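Local structure of glucosamine--fructose-6-phosphate aminotransferase [isomerizing] (3TBF) at residues L174-F177 and T178-A182; S90-Y94 and R95-V99. The protein probably makes glucosamine 6-phosphate from fructose 6-phosphate using glutamine as nitrogen donor, with this C-terminal fragment carrying the sugar-isomerising part. One frame throughout, in Å; residues are numbered along the deposited sequence.

Interaction 1. Residues L174-F177 and T178-A182; sequences LAIF and TLVIA
T178, L179, V180 and I181 give their amide N-H groups to the carbonyls of L174, A175, I176 and F177, four consecutive i to i+4 bonds inside the alpha-helix 165-184. This helix belongs to the first SIS domain, an alpha/beta fold built on a parallel sheet, and it lies buried between neighbours that include helix 63-80 and helix 190-201. The four bonds differ in quality. V180 N reaches I176 O at 2.9 Å and almost straight, with an N-H...O angle of 170°, while L179 N meets A175 O at 3.2 Å and only 150°.

L174 O is gripped twice. T178 N comes to it at 2.9 Å, and T178 OG1 adds a hydroxyl bond to L174 O at 3.0 Å, the two donors approaching from opposite faces of the carbonyl plane. The hydroxyl can do this because it sits beside its own backbone N, turned back over the preceding turn. A threonine hydroxyl is thereby satisfied within the helix, which matters because T178 is buried against W75, I76 and Y79 of helix 63-80.

On another side, the F177 ring is swung next to the following turn, its CG anti to the backbone N (chi1 171°). There I181 lies over one ring face in a CH-pi contact: I181 CG1 is 3.8 Å from the F177 ring centroid, displaced toward the rim. I176 and V180 make a looser apolar pair, I176 CG2 to V180 CG2 at 4.3 Å, and V180 also rests on L40, F43 and F51. Back at F177 and I181, the rim carbon F177 CE1 is touched by I181 CG1 at 3.4 Å and by I181 CD1, the end of the same branch, at 3.7 Å.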
loop_
_atom_site.group_PDB
_atom_site.type_symbol
_atom_site.label_atom_id
_atom_site.label_comp_id
_atom_site.label_asym_id
_atom_site.label_seq_id
_atom_site.Cartn_x
_atom_site.Cartn_y
_atom_site.Cartn_z
ATOM N N LEU A 174 8.227 -18.182 -4.583
ATOM C CA LEU A 174 8.946 -16.919 -4.761
ATOM C C LEU A 174 10.309 -16.970 -4.100
ATOM O O LEU A 174 11.230 -16.372 -4.621
ATOM C CB LEU A 174 8.129 -15.733 -4.244
ATOM C CG LEU A 174 6.979 -15.258 -5.162
ATOM C CD1 LEU A 174 5.843 -14.533 -4.392
ATOM C CD2 LEU A 174 7.474 -14.390 -6.285
ATOM N N ALA A 175 10.433 -17.671 -2.964
ATOM C CA ALA A 175 11.728 -17.894 -2.305
ATOM C C ALA A 175 12.667 -18.700 -3.168
ATOM O O ALA A 175 13.856 -18.407 -3.216
ATOM C CB ALA A 175 11.579 -18.648 -0.976
ATOM N N ILE A 176 12.139 -19.728 -3.815
ATOM C CA ILE A 176 12.940 -20.562 -4.692
ATOM C C ILE A 176 13.425 -19.754 -5.908
ATOM O O ILE A 176 14.590 -19.772 -6.224
ATOM C CB ILE A 176 12.140 -21.798 -5.165
ATOM C CG1 ILE A 176 12.010 -22.787 -4.021
ATOM C CG2 ILE A 176 12.775 -22.463 -6.409
ATOM C CD1 ILE A 176 10.881 -23.772 -4.273
ATOM N N PHE A 177 12.517 -19.058 -6.569
ATOM C CA PHE A 177 12.843 -18.079 -7.600
ATOM C C PHE A 177 13.926 -17.070 -7.149
ATOM O O PHE A 177 14.867 -16.794 -7.882
ATOM C CB PHE A 177 11.551 -17.342 -8.022
ATOM C CG PHE A 177 11.783 -16.168 -8.913
ATOM C CD1 PHE A 177 12.242 -16.355 -10.182
ATOM C CD2 PHE A 177 11.525 -14.891 -8.483
ATOM C CE1 PHE A 177 12.465 -15.283 -11.027
ATOM C CE2 PHE A 177 11.746 -13.812 -9.321
ATOM C CZ PHE A 177 12.209 -14.023 -10.604
ATOM N N THR A 178 13.810 -16.534 -5.943
ATOM C CA THR A 178 14.851 -15.643 -5.443
ATOM C C THR A 178 16.190 -16.322 -5.504
ATOM O O THR A 178 17.139 -15.711 -5.975
ATOM C CB THR A 178 14.591 -15.192 -4.013
ATOM O OG1 THR A 178 13.438 -14.367 -4.007
ATOM C CG2 THR A 178 15.708 -14.386 -3.470
ATOM N N LEU A 179 16.284 -17.579 -5.054
ATOM C CA LEU A 179 17.598 -18.245 -5.015
ATOM C C LEU A 179 18.100 -18.630 -6.423
ATOM O O LEU A 179 19.294 -18.514 -6.730
ATOM C CB LEU A 179 17.589 -19.439 -4.075
ATOM C CG LEU A 179 17.208 -19.129 -2.619
ATOM C CD1 LEU A 179 17.041 -20.420 -1.769
ATOM C CD2 LEU A 179 18.213 -18.264 -1.937
ATOM N N VAL A 180 17.219 -19.048 -7.296
ATOM C CA VAL A 180 17.598 -19.264 -8.677
ATOM C C VAL A 180 18.192 -18.034 -9.347
ATOM O O VAL A 180 19.200 -18.104 -9.985
ATOM C CB VAL A 180 16.387 -19.714 -9.511
ATOM C CG1 VAL A 180 16.707 -19.615 -11.050
ATOM C CG2 VAL A 180 15.937 -21.181 -9.075
ATOM N N ILE A 181 17.563 -16.884 -9.153
ATOM C CA ILE A 181 18.045 -15.621 -9.702
ATOM C C ILE A 181 19.334 -15.228 -9.033
ATOM O O ILE A 181 20.261 -14.783 -9.684
ATOM C CB ILE A 181 16.995 -14.480 -9.515
ATOM C CG1 ILE A 181 15.755 -14.827 -10.296
ATOM C CG2 ILE A 181 17.516 -13.122 -10.057
ATOM C CD1 ILE A 181 16.038 -15.137 -11.810
ATOM N N ALA A 182 19.384 -15.396 -7.729
ATOM C CA ALA A 182 20.556 -15.022 -6.980
ATOM C C ALA A 182 21.766 -15.743 -7.513
ATOM O O ALA A 182 22.838 -15.154 -7.641
ATOM C CB ALA A 182 20.398 -15.328 -5.506
#

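Interaction 2. Residues S90-Y94 and R95-V99; sequences SEIRY and RDNVV
R95 and I92 meet where helix 89-92 gives way to the loop leading to strand 103-109: R95 N makes a weak hydrogen bond to I92 O, 3.3 Å long. The R95 side chain starts tight against the backbone of E91, its CB 3.2 Å from E91 O. CG then leaves anti to the backbone N (chi1 178°), and a bend at chi3 turns the guanidinium away from the line of the chain. At the tip, NE forms a salt bridge with E87, and NH1 forms another with E77 of the second subunit, whose Y74 also packs on the arginine.

Beyond the inverse gamma turn centred on D96, the chain brings N97 back to I92, with N97 ND2 4.0 Å from I92 CD1. K123 ties these two residues together as well, since its NZ bonds to both I92 O and N97 OD1. Much of the polar chemistry of this loop thus points to other parts of the chain and to the second subunit, and the two carboxylates that meet R95, E87 of its own chain and E77 of the second subunit, probably stabilise its positive charge at the dimer interface.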
loop_
_atom_site.group_PDB
_atom_site.type_symbol
_atom_site.label_atom_id
_atom_site.label_comp_id
_atom_site.label_asym_id
_atom_site.label_seq_id
_atom_site.Cartn_x
_atom_site.Cartn_y
_atom_site.Cartn_z
ATOM N N SER A 90 -5.448 -4.290 -10.831
ATOM C CA SER A 90 -6.514 -3.441 -11.306
ATOM C C SER A 90 -6.092 -2.011 -11.467
ATOM O O SER A 90 -6.808 -1.245 -12.123
ATOM C CB SER A 90 -7.686 -3.488 -10.365
ATOM O OG SER A 90 -7.380 -2.837 -9.149
ATOM N N GLU A 91 -4.927 -1.642 -10.932
ATOM C CA GLU A 91 -4.391 -0.289 -11.154
ATOM C C GLU A 91 -3.410 -0.240 -12.306
ATOM O O GLU A 91 -3.533 0.676 -13.154
ATOM C CB GLU A 91 -3.746 0.249 -9.900
ATOM C CG GLU A 91 -4.794 0.567 -8.858
ATOM C CD GLU A 91 -5.546 1.879 -9.182
ATOM O OE1 GLU A 91 -4.849 2.808 -9.624
ATOM O OE2 GLU A 91 -6.789 1.991 -9.020
ATOM N N ILE A 92 -2.457 -1.181 -12.382
ATOM C CA ILE A 92 -1.459 -1.097 -13.436
ATOM C C ILE A 92 -2.100 -1.313 -14.783
ATOM O O ILE A 92 -1.639 -0.787 -15.807
ATOM C CB ILE A 92 -0.262 -2.053 -13.252
ATOM C CG1 ILE A 92 0.894 -1.671 -14.180
ATOM C CG2 ILE A 92 -0.622 -3.516 -13.448
ATOM C CD1 ILE A 92 2.072 -2.688 -13.990
ATOM N N ARG A 93 -3.185 -2.068 -14.798
ATOM C CA ARG A 93 -3.875 -2.400 -16.064
ATOM C C ARG A 93 -4.304 -1.167 -16.860
ATOM O O ARG A 93 -4.169 -1.107 -18.076
ATOM C CB ARG A 93 -5.114 -3.213 -15.747
ATOM C CG ARG A 93 -5.867 -3.596 -16.917
ATOM C CD ARG A 93 -7.116 -4.350 -16.548
ATOM N NE ARG A 93 -7.873 -4.677 -17.757
ATOM C CZ ARG A 93 -9.029 -5.310 -17.725
ATOM N NH1 ARG A 93 -9.508 -5.694 -16.560
ATOM N NH2 ARG A 93 -9.699 -5.556 -18.832
ATOM N N TYR A 94 -4.829 -0.187 -16.137
ATOM C CA TYR A 94 -5.355 1.033 -16.733
ATOM C C TYR A 94 -4.442 2.222 -16.590
ATOM O O TYR A 94 -4.788 3.274 -17.030
ATOM C CB TYR A 94 -6.685 1.356 -16.095
ATOM C CG TYR A 94 -7.723 0.280 -16.298
ATOM C CD1 TYR A 94 -8.208 -0.453 -15.212
ATOM C CD2 TYR A 94 -8.216 -0.016 -17.566
ATOM C CE1 TYR A 94 -9.120 -1.467 -15.374
ATOM C CE2 TYR A 94 -9.165 -1.035 -17.753
ATOM C CZ TYR A 94 -9.599 -1.755 -16.646
ATOM O OH TYR A 94 -10.528 -2.749 -16.810
ATOM N N ARG A 95 -3.256 2.066 -16.028
ATOM C CA ARG A 95 -2.391 3.187 -15.766
ATOM C C ARG A 95 -1.379 3.323 -16.876
ATOM O O ARG A 95 -0.954 2.355 -17.479
ATOM C CB ARG A 95 -1.674 2.977 -14.442
ATOM C CG ARG A 95 -0.703 4.021 -14.044
ATOM C CD ARG A 95 -0.270 3.819 -12.621
ATOM N NE ARG A 95 0.809 2.852 -12.428
ATOM C CZ ARG A 95 2.065 3.039 -12.850
ATOM N NH1 ARG A 95 2.412 4.139 -13.521
ATOM N NH2 ARG A 95 2.981 2.112 -12.635
ATOM N N ASP A 96 -0.972 4.557 -17.114
ATOM C CA ASP A 96 -0.053 4.862 -18.172
ATOM C C ASP A 96 1.383 4.755 -17.616
ATOM O O ASP A 96 1.983 5.779 -17.221
ATOM C CB ASP A 96 -0.392 6.268 -18.655
ATOM C CG ASP A 96 0.043 6.518 -20.067
ATOM O OD1 ASP A 96 1.106 5.944 -20.406
ATOM O OD2 ASP A 96 -0.662 7.285 -20.820
ATOM N N ASN A 97 1.923 3.533 -17.555
ATOM C CA ASN A 97 3.197 3.284 -16.888
ATOM C C ASN A 97 4.392 3.156 -17.827
ATOM O O ASN A 97 4.243 2.991 -19.040
ATOM C CB ASN A 97 3.122 2.020 -16.051
ATOM C CG ASN A 97 2.965 0.776 -16.899
ATOM O OD1 ASN A 97 2.136 0.728 -17.809
ATOM N ND2 ASN A 97 3.764 -0.238 -16.609
ATOM N N VAL A 98 5.571 3.261 -17.217
ATOM C CA VAL A 98 6.844 3.184 -17.877
ATOM C C VAL A 98 7.523 1.896 -17.443
ATOM O O VAL A 98 7.532 1.525 -16.269
ATOM C CB VAL A 98 7.767 4.344 -17.467
ATOM C CG1 VAL A 98 9.169 4.171 -18.103
ATOM C CG2 VAL A 98 7.208 5.675 -17.843
ATOM N N VAL A 99 8.142 1.233 -18.389
ATOM C CA VAL A 99 8.726 -0.058 -18.164
ATOM C C VAL A 99 10.229 0.046 -18.274
ATOM O O VAL A 99 10.749 0.291 -19.347
ATOM C CB VAL A 99 8.227 -1.026 -19.213
ATOM C CG1 VAL A 99 8.938 -2.405 -19.049
ATOM C CG2 VAL A 99 6.732 -1.144 -19.108
#

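Both contacts are local and lie in the first SIS domain, but they serve different places in it, with centres 26 Å apart and nearest atoms about 15 Å apart. Interaction 1 is wholly buried inside one long helix, where regular backbone bonds and apolar side chains do the work and no residue of the second subunit touches it. Interaction 2 is partly buried, farther from the centre of the chain, around the short helix 89-92 and the loop after it; its charged side chains pair with residues outside the two segments, R95 with one in each subunit. They are linked indirectly: helix 63-80, which packs on T178 in its own chain, supplies Y74 and E77 to residues 90-99 of the partner chain.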